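Local coordinates for protein BONZAI 1 (Arabidopsis thaliana, PDB 6KXT) that negatively regulates plant cell death and defence responses and binds phospholipids in a calcium-dependent manner, at residues K11-N22 against S133-V144; S30-V38 against P49-L60. One frame throughout, in Å; residues are numbered along the deposited sequence. Where two conformers were deposited one is given.

Interaction 1 of 2, residues K11-N22 against S133-V144; sequences KISTEIVFRCSN and SQLFVDKFTETV
An antiparallel strand pair with a classic beta bulge lies in one sheet of this second C2 domain, a beta sandwich. Strand 13-21 pairs with the last strand, 133-143; at the bulge Asp-138 and Lys-139 both face Val-17. Val-17 O accepts from Asp-138 N at 2.8 Å and only weakly from Lys-139 N. The face turned to the other sheet and helix 104-113 is mostly apolar, with Thr-14 and Glu-142 adding polar groups near the chain end. Thr-14 CG2 sits over a face of the Phe-140 ring, 3.6 Å from its centroid. Phe-18 CD1 meets Leu-135 CD1 at 3.8 Å. The opposite face mixes Glu-15, Arg-19 and Lys-139 with Val-17 and Phe-136. Arg-19 has CG anti to the backbone N (chi1 168°) and bends at chi3 (70°), which lays its guanidinium flat on Phe-136. The planes are 16° apart, and Arg-19 CZ is 4.1 Å from the ring centroid, a cation-pi stack. In the guanidinium plane, Arg-19 NE donates to the syn side of Asp-138 OD1 at 2.9 Å. Stack and salt bridge fix the turn of the group. A leucine here would probably leave Asp-138 without its charged mate and the Phe-136 face without its cation. Glu-142 OE2 makes a salt bridge to Lys-77; a water donates to Glu-142 OE2 at 2.7 Å and to Thr-14 OG1.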
loop_
_atom_site.group_PDB
_atom_site.type_symbol
_atom_site.label_atom_id
_atom_site.label_comp_id
_atom_site.label_asym_id
_atom_site.label_seq_id
_atom_site.Cartn_x
_atom_site.Cartn_y
_atom_site.Cartn_z
ATOM N N LYS A 11 8.016 15.747 11.434
ATOM C CA LYS A 11 8.691 16.196 10.187
ATOM C C LYS A 11 9.160 14.995 9.352
ATOM O O LYS A 11 9.725 15.227 8.317
ATOM C CB LYS A 11 9.892 17.081 10.538
ATOM C CG LYS A 11 9.549 18.395 11.225
ATOM C CD LYS A 11 10.821 19.049 11.799
ATOM C CE LYS A 11 11.640 19.806 10.792
ATOM N NZ LYS A 11 12.923 20.247 11.405
ATOM N N ILE A 12 9.051 13.765 9.840
ATOM C CA ILE A 12 9.644 12.630 9.087
ATOM C C ILE A 12 8.870 12.378 7.779
ATOM O O ILE A 12 7.631 12.254 7.777
ATOM C CB ILE A 12 9.752 11.362 9.942
ATOM C CG1 ILE A 12 10.817 11.523 11.023
ATOM C CG2 ILE A 12 10.042 10.173 9.032
ATOM C CD1 ILE A 12 10.851 10.400 12.026
ATOM N N SER A 13 9.639 12.322 6.687
ATOM C CA SER A 13 9.156 11.910 5.350
ATOM C C SER A 13 9.658 10.488 5.126
ATOM O O SER A 13 10.853 10.221 5.296
ATOM C CB SER A 13 9.637 12.815 4.276
ATOM O OG SER A 13 9.217 12.412 2.998
ATOM N N THR A 14 8.735 9.571 4.789
ATOM C CA THR A 14 9.076 8.156 4.584
ATOM C C THR A 14 9.061 7.848 3.078
ATOM O O THR A 14 8.008 8.059 2.430
ATOM C CB THR A 14 8.128 7.256 5.373
ATOM O OG1 THR A 14 8.175 7.645 6.747
ATOM C CG2 THR A 14 8.517 5.803 5.269
ATOM N N GLU A 15 10.158 7.332 2.565
ATOM C CA GLU A 15 10.254 6.882 1.164
ATOM C C GLU A 15 10.094 5.360 1.169
ATOM O O GLU A 15 10.855 4.654 1.873
ATOM C CB GLU A 15 11.614 7.307 0.616
ATOM C CG GLU A 15 11.795 6.813 -0.806
ATOM C CD GLU A 15 13.108 7.220 -1.453
ATOM O OE1 GLU A 15 13.854 7.991 -0.824
ATOM O OE2 GLU A 15 13.357 6.789 -2.575
ATOM N N ILE A 16 9.182 4.838 0.361
ATOM C CA ILE A 16 8.847 3.396 0.338
ATOM C C ILE A 16 8.822 2.890 -1.083
ATOM O O ILE A 16 8.184 3.508 -1.959
ATOM C CB ILE A 16 7.491 3.099 1.021
ATOM C CG1 ILE A 16 7.436 3.728 2.417
ATOM C CG2 ILE A 16 7.269 1.576 1.025
ATOM C CD1 ILE A 16 6.204 3.368 3.237
ATOM N N VAL A 17 9.521 1.799 -1.339
ATOM C CA VAL A 17 9.413 1.042 -2.616
ATOM C C VAL A 17 8.596 -0.205 -2.275
ATOM O O VAL A 17 9.040 -1.051 -1.459
ATOM C CB VAL A 17 10.771 0.693 -3.242
ATOM C CG1 VAL A 17 10.581 -0.290 -4.399
ATOM C CG2 VAL A 17 11.513 1.945 -3.690
ATOM N N PHE A 18 7.435 -0.342 -2.881
ATOM C CA PHE A 18 6.533 -1.495 -2.800
ATOM C C PHE A 18 6.740 -2.437 -3.969
ATOM O O PHE A 18 7.012 -2.016 -5.092
ATOM C CB PHE A 18 5.075 -1.035 -2.816
ATOM C CG PHE A 18 4.628 -0.275 -1.595
ATOM C CD1 PHE A 18 4.438 -0.957 -0.400
ATOM C CD2 PHE A 18 4.316 1.066 -1.648
ATOM C CE1 PHE A 18 3.921 -0.300 0.714
ATOM C CE2 PHE A 18 3.793 1.717 -0.533
ATOM C CZ PHE A 18 3.621 1.034 0.643
ATOM N N ARG A 19 6.608 -3.721 -3.660
ATOM C CA ARG A 19 6.703 -4.801 -4.659
ATOM C C ARG A 19 5.556 -5.766 -4.393
ATOM O O ARG A 19 5.227 -6.011 -3.198
ATOM C CB ARG A 19 8.048 -5.503 -4.515
ATOM C CG ARG A 19 8.144 -6.806 -5.284
ATOM C CD ARG A 19 9.592 -7.303 -5.184
ATOM N NE ARG A 19 10.010 -7.778 -3.858
ATOM C CZ ARG A 19 9.799 -9.002 -3.416
ATOM N NH1 ARG A 19 9.105 -9.879 -4.129
ATOM N NH2 ARG A 19 10.283 -9.369 -2.240
ATOM N N CYS A 20 4.974 -6.371 -5.417
ATOM C CA CYS A 20 4.033 -7.476 -5.254
ATOM C C CYS A 20 4.574 -8.740 -5.905
ATOM O O CYS A 20 5.342 -8.633 -6.909
ATOM C CB CYS A 20 2.650 -7.195 -5.803
ATOM S SG CYS A 20 1.855 -5.787 -4.991
ATOM N N SER A 21 4.171 -9.871 -5.326
ATOM C CA SER A 21 4.490 -11.222 -5.833
ATOM C C SER A 21 3.197 -11.931 -6.236
ATOM O O SER A 21 2.280 -11.976 -5.413
ATOM C CB SER A 21 5.236 -11.977 -4.775
ATOM O OG SER A 21 5.853 -13.126 -5.305
ATOM N N ASN A 22 3.145 -12.491 -7.446
ATOM C CA ASN A 22 2.173 -13.548 -7.826
ATOM C C ASN A 22 0.751 -12.962 -7.814
ATOM O O ASN A 22 -0.157 -13.614 -7.300
ATOM C CB ASN A 22 2.387 -14.805 -6.957
ATOM C CG ASN A 22 1.671 -16.059 -7.442
ATOM O OD1 ASN A 22 1.351 -16.197 -8.623
ATOM N ND2 ASN A 22 1.400 -16.988 -6.524
ATOM N N SER A 133 -1.319 -13.878 -3.364
ATOM C CA SER A 133 -0.484 -12.716 -3.694
ATOM C C SER A 133 -0.032 -12.018 -2.412
ATOM O O SER A 133 -0.767 -12.022 -1.391
ATOM C CB SER A 133 -1.148 -11.791 -4.625
ATOM O OG SER A 133 -2.421 -11.376 -4.135
ATOM N N GLN A 134 1.147 -11.418 -2.467
ATOM C CA GLN A 134 1.820 -10.738 -1.333
ATOM C C GLN A 134 2.382 -9.394 -1.733
ATOM O O GLN A 134 2.781 -9.183 -2.877
ATOM C CB GLN A 134 2.927 -11.595 -0.739
ATOM C CG GLN A 134 2.374 -12.881 -0.125
ATOM C CD GLN A 134 3.425 -13.870 0.288
ATOM O OE1 GLN A 134 4.402 -14.067 -0.445
ATOM N NE2 GLN A 134 3.233 -14.497 1.433
ATOM N N LEU A 135 2.374 -8.483 -0.771
ATOM C CA LEU A 135 2.984 -7.158 -0.820
ATOM C C LEU A 135 4.261 -7.212 0.016
ATOM O O LEU A 135 4.266 -7.742 1.141
ATOM C CB LEU A 135 2.045 -6.095 -0.224
ATOM C CG LEU A 135 2.553 -4.657 -0.192
ATOM C CD1 LEU A 135 2.631 -4.058 -1.560
ATOM C CD2 LEU A 135 1.651 -3.790 0.681
ATOM N N PHE A 136 5.324 -6.677 -0.512
ATOM C CA PHE A 136 6.635 -6.554 0.126
ATOM C C PHE A 136 7.064 -5.103 0.158
ATOM O O PHE A 136 6.663 -4.276 -0.712
ATOM C CB PHE A 136 7.679 -7.397 -0.595
ATOM C CG PHE A 136 7.482 -8.880 -0.475
ATOM C CD1 PHE A 136 6.657 -9.571 -1.323
ATOM C CD2 PHE A 136 8.211 -9.596 0.484
ATOM C CE1 PHE A 136 6.461 -10.948 -1.162
ATOM C CE2 PHE A 136 8.034 -10.960 0.615
ATOM C CZ PHE A 136 7.171 -11.626 -0.200
ATOM N N VAL A 137 7.924 -4.765 1.119
ATOM C CA VAL A 137 8.452 -3.400 1.319
ATOM C C VAL A 137 9.951 -3.493 0.996
ATOM O O VAL A 137 10.727 -3.989 1.839
ATOM C CB VAL A 137 8.160 -2.882 2.730
ATOM C CG1 VAL A 137 8.722 -1.467 2.874
ATOM C CG2 VAL A 137 6.674 -2.932 2.994
ATOM N N ASP A 138 10.315 -3.172 -0.240
ATOM C CA ASP A 138 11.709 -3.363 -0.730
ATOM C C ASP A 138 12.606 -2.298 -0.132
ATOM O O ASP A 138 13.800 -2.517 0.029
ATOM C CB ASP A 138 11.802 -3.269 -2.253
ATOM C CG ASP A 138 11.558 -4.565 -3.002
ATOM O OD1 ASP A 138 11.188 -5.577 -2.348
ATOM O OD2 ASP A 138 11.748 -4.521 -4.244
ATOM N N LYS A 139 12.080 -1.100 0.095
ATOM C CA LYS A 139 12.863 0.011 0.675
ATOM C C LYS A 139 11.964 0.799 1.616
ATOM O O LYS A 139 10.759 0.990 1.323
ATOM C CB LYS A 139 13.361 0.971 -0.399
ATOM C CG LYS A 139 14.125 2.177 0.119
ATOM C CD LYS A 139 14.607 3.074 -0.975
ATOM C CE LYS A 139 15.695 4.029 -0.513
ATOM N NZ LYS A 139 16.203 4.821 -1.644
ATOM N N PHE A 140 12.531 1.269 2.722
ATOM C CA PHE A 140 11.819 2.054 3.751
ATOM C C PHE A 140 12.868 3.005 4.350
ATOM O O PHE A 140 13.733 2.492 5.094
ATOM C CB PHE A 140 11.199 1.190 4.833
ATOM C CG PHE A 140 10.290 1.933 5.783
ATOM C CD1 PHE A 140 10.822 2.690 6.822
ATOM C CD2 PHE A 140 8.909 1.850 5.690
ATOM C CE1 PHE A 140 9.968 3.356 7.702
ATOM C CE2 PHE A 140 8.077 2.510 6.588
ATOM C CZ PHE A 140 8.629 3.292 7.574
ATOM N N THR A 141 12.797 4.271 4.010
ATOM C CA THR A 141 13.816 5.259 4.420
ATOM C C THR A 141 13.113 6.486 4.970
ATOM O O THR A 141 12.269 7.060 4.299
ATOM C CB THR A 141 14.759 5.621 3.270
ATOM O OG1 THR A 141 15.355 4.425 2.755
ATOM C CG2 THR A 141 15.840 6.569 3.734
ATOM N N GLU A 142 13.564 6.929 6.130
ATOM C CA GLU A 142 13.082 8.139 6.834
ATOM C C GLU A 142 14.102 9.266 6.731
ATOM O O GLU A 142 15.308 9.010 6.857
ATOM C CB GLU A 142 12.851 7.838 8.292
ATOM C CG GLU A 142 11.678 6.912 8.521
ATOM C CD GLU A 142 11.463 6.564 9.979
ATOM O OE1 GLU A 142 12.462 6.478 10.717
ATOM O OE2 GLU A 142 10.336 6.292 10.380
ATOM N N THR A 143 13.607 10.449 6.446
ATOM C CA THR A 143 14.416 11.690 6.390
ATOM C C THR A 143 13.648 12.823 7.061
ATOM O O THR A 143 12.399 12.835 7.041
ATOM C CB THR A 143 14.769 12.109 4.954
ATOM O OG1 THR A 143 15.679 13.214 5.028
ATOM C CG2 THR A 143 13.575 12.488 4.106
ATOM N N VAL A 144 14.355 13.793 7.596
ATOM C CA VAL A 144 13.691 14.972 8.209
ATOM C C VAL A 144 13.656 16.162 7.231
ATOM O O VAL A 144 14.698 16.223 6.550
ATOM C CB VAL A 144 14.423 15.302 9.531
ATOM C CG1 VAL A 144 13.867 16.571 10.155
ATOM C CG2 VAL A 144 14.328 14.143 10.499
HETATM O O HOH W 1 7.910 6.427 9.225
HETATM O O HOH W 2 11.703 -7.212 -0.666
#

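Interaction 2 of 2, residues S30-V38 against P49-L60; sequences SKSDPFLVV and PVSKTEVRKNDL. With SO4 (sulfate ion), chain D.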
loop_
_atom_site.group_PDB
_atom_site.type_symbol
_atom_site.label_atom_id
_atom_site.label_comp_id
_atom_site.label_asym_id
_atom_site.label_seq_id
_atom_site.Cartn_x
_atom_site.Cartn_y
_atom_site.Cartn_z
ATOM N N SER A 30 -7.918 -10.694 -19.117
ATOM C CA SER A 30 -6.730 -9.872 -19.384
ATOM C C SER A 30 -5.843 -9.803 -18.134
ATOM O O SER A 30 -6.336 -9.886 -16.985
ATOM C CB SER A 30 -7.105 -8.499 -19.878
ATOM O OG SER A 30 -7.782 -7.794 -18.848
ATOM N N LYS A 31 -4.545 -9.723 -18.350
ATOM C CA LYS A 31 -3.596 -9.593 -17.234
ATOM C C LYS A 31 -3.880 -8.270 -16.528
ATOM O O LYS A 31 -4.206 -7.254 -17.191
ATOM C CB LYS A 31 -2.211 -9.652 -17.870
ATOM C CG LYS A 31 -1.047 -9.957 -16.982
ATOM C CD LYS A 31 0.272 -10.128 -17.762
ATOM C CE LYS A 31 0.377 -11.357 -18.634
ATOM N NZ LYS A 31 1.796 -11.573 -19.033
ATOM N N SER A 32 -3.647 -8.221 -15.235
ATOM C CA SER A 32 -3.710 -6.953 -14.476
ATOM C C SER A 32 -2.694 -5.930 -14.960
ATOM O O SER A 32 -1.580 -6.266 -15.314
ATOM C CB SER A 32 -3.512 -7.244 -13.016
ATOM O OG SER A 32 -4.587 -8.032 -12.476
ATOM N N ASP A 33 -3.137 -4.679 -14.896
ATOM C CA ASP A 33 -2.284 -3.479 -15.009
ATOM C C ASP A 33 -2.275 -2.794 -13.651
ATOM O O ASP A 33 -3.044 -1.871 -13.410
ATOM C CB ASP A 33 -2.823 -2.524 -16.065
ATOM C CG ASP A 33 -3.001 -3.209 -17.406
ATOM O OD1 ASP A 33 -2.009 -3.748 -17.917
ATOM O OD2 ASP A 33 -4.154 -3.153 -17.957
ATOM N N PRO A 34 -1.448 -3.285 -12.700
ATOM C CA PRO A 34 -1.615 -2.878 -11.327
ATOM C C PRO A 34 -0.964 -1.541 -10.950
ATOM O O PRO A 34 0.028 -1.130 -11.500
ATOM C CB PRO A 34 -0.897 -3.992 -10.557
ATOM C CG PRO A 34 0.188 -4.429 -11.489
ATOM C CD PRO A 34 -0.446 -4.323 -12.863
ATOM N N PHE A 35 -1.611 -0.929 -9.987
ATOM C CA PHE A 35 -1.119 0.229 -9.236
ATOM C C PHE A 35 -1.589 0.084 -7.795
ATOM O O PHE A 35 -2.497 -0.729 -7.464
ATOM C CB PHE A 35 -1.630 1.532 -9.885
ATOM C CG PHE A 35 -3.101 1.827 -9.818
ATOM C CD1 PHE A 35 -3.995 1.164 -10.639
ATOM C CD2 PHE A 35 -3.618 2.739 -8.908
ATOM C CE1 PHE A 35 -5.352 1.418 -10.582
ATOM C CE2 PHE A 35 -4.981 3.036 -8.882
ATOM C CZ PHE A 35 -5.844 2.360 -9.707
ATOM N N LEU A 36 -0.883 0.835 -6.930
ATOM C CA LEU A 36 -1.234 0.867 -5.489
ATOM C C LEU A 36 -1.777 2.241 -5.115
ATOM O O LEU A 36 -1.301 3.272 -5.645
ATOM C CB LEU A 36 -0.042 0.598 -4.557
ATOM C CG LEU A 36 0.720 -0.689 -4.763
ATOM C CD1 LEU A 36 1.863 -0.777 -3.751
ATOM C CD2 LEU A 36 -0.201 -1.865 -4.640
ATOM N N VAL A 37 -2.722 2.259 -4.212
ATOM C CA VAL A 37 -3.232 3.498 -3.585
ATOM C C VAL A 37 -3.074 3.312 -2.079
ATOM O O VAL A 37 -3.484 2.296 -1.511
ATOM C CB VAL A 37 -4.703 3.740 -3.956
ATOM C CG1 VAL A 37 -5.224 4.950 -3.218
ATOM C CG2 VAL A 37 -4.843 3.853 -5.476
ATOM N N VAL A 38 -2.456 4.299 -1.433
ATOM C CA VAL A 38 -2.379 4.388 0.044
ATOM C C VAL A 38 -3.412 5.387 0.511
ATOM O O VAL A 38 -3.461 6.487 -0.069
ATOM C CB VAL A 38 -0.977 4.794 0.485
ATOM C CG1 VAL A 38 -0.894 4.840 1.985
ATOM C CG2 VAL A 38 0.058 3.816 -0.033
ATOM N N PRO A 49 -7.528 8.759 -0.272
ATOM C CA PRO A 49 -6.282 8.506 -0.990
ATOM C C PRO A 49 -5.254 9.617 -0.741
ATOM O O PRO A 49 -5.593 10.784 -0.873
ATOM C CB PRO A 49 -6.704 8.452 -2.460
ATOM C CG PRO A 49 -8.137 8.013 -2.372
ATOM C CD PRO A 49 -8.684 8.780 -1.190
ATOM N N VAL A 50 -4.044 9.240 -0.373
ATOM C CA VAL A 50 -2.937 10.210 -0.085
ATOM C C VAL A 50 -1.748 9.957 -0.988
ATOM O O VAL A 50 -0.928 10.872 -1.156
ATOM C CB VAL A 50 -2.541 10.180 1.403
ATOM C CG1 VAL A 50 -3.651 10.720 2.301
ATOM C CG2 VAL A 50 -2.084 8.818 1.909
ATOM N N SER A 51 -1.629 8.763 -1.577
ATOM C CA SER A 51 -0.523 8.451 -2.475
ATOM C C SER A 51 -0.975 7.375 -3.467
ATOM O O SER A 51 -1.761 6.511 -3.089
ATOM C CB SER A 51 0.643 8.002 -1.688
ATOM O OG SER A 51 1.744 7.907 -2.545
ATOM N N LYS A 52 -0.539 7.464 -4.698
ATOM C CA LYS A 52 -0.755 6.367 -5.659
ATOM C C LYS A 52 0.511 6.170 -6.478
ATOM O O LYS A 52 1.287 7.128 -6.714
ATOM C CB LYS A 52 -1.984 6.600 -6.531
ATOM C CG LYS A 52 -1.904 7.804 -7.453
ATOM C CD LYS A 52 -3.085 7.880 -8.404
ATOM C CE LYS A 52 -3.045 9.082 -9.320
ATOM N NZ LYS A 52 -1.701 9.283 -9.909
ATOM N N THR A 53 0.743 4.928 -6.859
ATOM C CA THR A 53 1.835 4.619 -7.798
ATOM C C THR A 53 1.362 4.859 -9.233
ATOM O O THR A 53 0.130 4.913 -9.496
ATOM C CB THR A 53 2.356 3.188 -7.636
ATOM O OG1 THR A 53 1.366 2.246 -8.103
ATOM C CG2 THR A 53 2.714 2.872 -6.201
ATOM N N GLU A 54 2.345 4.910 -10.132
ATOM C CA GLU A 54 2.114 4.716 -11.577
ATOM C C GLU A 54 1.528 3.320 -11.819
ATOM O O GLU A 54 1.671 2.399 -10.987
ATOM C CB GLU A 54 3.409 4.909 -12.339
ATOM C CG GLU A 54 4.418 3.791 -12.151
ATOM C CD GLU A 54 5.252 3.840 -10.867
ATOM O OE1 GLU A 54 5.122 4.806 -10.095
ATOM O OE2 GLU A 54 6.040 2.887 -10.654
ATOM N N VAL A 55 0.870 3.188 -12.955
ATOM C CA VAL A 55 0.364 1.903 -13.483
ATOM C C VAL A 55 1.496 1.155 -14.150
ATOM O O VAL A 55 2.263 1.761 -14.905
ATOM C CB VAL A 55 -0.792 2.153 -14.459
ATOM C CG1 VAL A 55 -1.292 0.860 -15.049
ATOM C CG2 VAL A 55 -1.923 2.869 -13.739
ATOM N N ARG A 56 1.631 -0.132 -13.851
ATOM C CA ARG A 56 2.572 -0.995 -14.587
ATOM C C ARG A 56 1.748 -1.948 -15.433
ATOM O O ARG A 56 1.162 -2.889 -14.890
ATOM C CB ARG A 56 3.554 -1.738 -13.682
ATOM C CG ARG A 56 4.501 -0.802 -12.962
ATOM C CD ARG A 56 5.395 -1.525 -11.979
ATOM N NE ARG A 56 6.156 -2.588 -12.615
ATOM C CZ ARG A 56 7.319 -2.450 -13.300
ATOM N NH1 ARG A 56 7.954 -1.295 -13.342
ATOM N NH2 ARG A 56 7.810 -3.534 -13.887
ATOM N N LYS A 57 1.845 -1.815 -16.743
ATOM C CA LYS A 57 1.007 -2.646 -17.636
ATOM C C LYS A 57 1.431 -4.121 -17.613
ATOM O O LYS A 57 2.625 -4.399 -17.708
ATOM C CB LYS A 57 1.102 -2.063 -19.062
ATOM C CG LYS A 57 0.469 -0.700 -19.299
ATOM C CD LYS A 57 -1.012 -0.800 -19.504
ATOM C CE LYS A 57 -1.389 -1.577 -20.761
ATOM N NZ LYS A 57 -2.788 -2.077 -20.718
ATOM N N ASN A 58 0.448 -5.011 -17.508
ATOM C CA ASN A 58 0.605 -6.458 -17.776
ATOM C C ASN A 58 1.643 -7.079 -16.843
ATOM O O ASN A 58 2.487 -7.917 -17.261
ATOM C CB ASN A 58 0.947 -6.670 -19.256
ATOM C CG ASN A 58 -0.271 -6.410 -20.094
ATOM O OD1 ASN A 58 -1.301 -7.017 -19.852
ATOM N ND2 ASN A 58 -0.120 -5.489 -21.036
ATOM N N ASP A 59 1.688 -6.626 -15.597
ATOM C CA ASP A 59 2.757 -7.092 -14.683
ATOM C C ASP A 59 2.153 -7.797 -13.468
ATOM O O ASP A 59 1.436 -7.149 -12.684
ATOM C CB ASP A 59 3.631 -5.916 -14.262
ATOM C CG ASP A 59 4.911 -6.251 -13.548
ATOM O OD1 ASP A 59 5.138 -7.445 -13.335
ATOM O OD2 ASP A 59 5.671 -5.267 -13.291
ATOM N N LEU A 60 2.479 -9.051 -13.257
ATOM C CA LEU A 60 1.955 -9.820 -12.106
ATOM C C LEU A 60 2.980 -9.807 -10.953
ATOM O O LEU A 60 2.648 -10.326 -9.878
ATOM C CB LEU A 60 1.621 -11.260 -12.527
ATOM C CG LEU A 60 0.638 -11.375 -13.698
ATOM C CD1 LEU A 60 0.469 -12.845 -14.083
ATOM C CD2 LEU A 60 -0.729 -10.786 -13.353
HETATM S S SO4 D . 11.169 -3.016 -15.053
HETATM O O1 SO4 D . 10.764 -2.239 -13.945
HETATM O O2 SO4 D . 10.319 -4.145 -15.267
HETATM O O3 SO4 D . 12.501 -3.477 -14.706
HETATM O O4 SO4 D . 11.198 -2.218 -16.271
HETATM O O HOH W 3 -3.425 -9.331 -21.051
HETATM O O HOH W 4 -3.749 -5.627 -19.544
#
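The Phe-35 ring meets Val-55 obliquely, Phe-35 CD1 lying 4.1 Å from Val-55 CG2, and His-94 packs edge-to-face with it. The guanidinium of Arg-56 is used at its edge: NE and NH2 both grip Asp-59 OD2 side-on, in plane, while NH1 and NH2 hold a sulfate ion. Arg-56 NH2 is 2.9 Å from sulfate O2. The segments belong to the hairpin of strands 34-40 and 48-52, the latter outermost in the second sheet. Val-50 and Ser-51 form a classic beta bulge against Val-38 O, which accepts both amides. Past the strand, Thr-53 OG1 serves as acceptor. Its chi1 of 70° sets OG1 between backbone N and carbonyl carbon, and Leu-36 N donates to it at 2.9 Å and 172°. The same hydroxyl donates to Glu-54 O. Arg-56 N donates to Pro-34 O at 3.0 Å, nearly straight. In the type II turn 56-59, Asn-58 N donates to the anti lone pair of Asp-33 OD1 at 2.8 Å, and Lys-57 NZ adds weak bonds to both oxygens. Side-chain bonds of Thr-53 and Asp-33 supplement the backbone pairing, and the sulfate, probably from the crystallisation liquor, is consistent with an arginine edge accessible to an anion in the crystal.

Interactions 1 and 2 hold different sheets of the same C2 sandwich. Interaction 1 joins two inner strands of the larger sheet. Interaction 2 joins strand 34-40 to an edge strand of the other sheet and runs on into loops. They meet in the core, where Leu-36 CD1 lies 3.4 Å from Phe-18 CB. Ile-16, Phe-18, Cys-20 and Leu-135 of interaction 1 are buried, as are Leu-36 and Val-38 of interaction 2. Trp-64 touches Cys-20, Leu-36 and Thr-53. Surface chemistry differs: interaction 1 has the Arg-19 stack on its outer face, interaction 2 the turn with Lys-57 and Asn-58. Interaction 1 keeps a regular backbone ladder almost throughout, whereas interaction 2 mixes backbone bonds with bonds to the Thr-53 hydroxyl and the Asp-33 carboxylate.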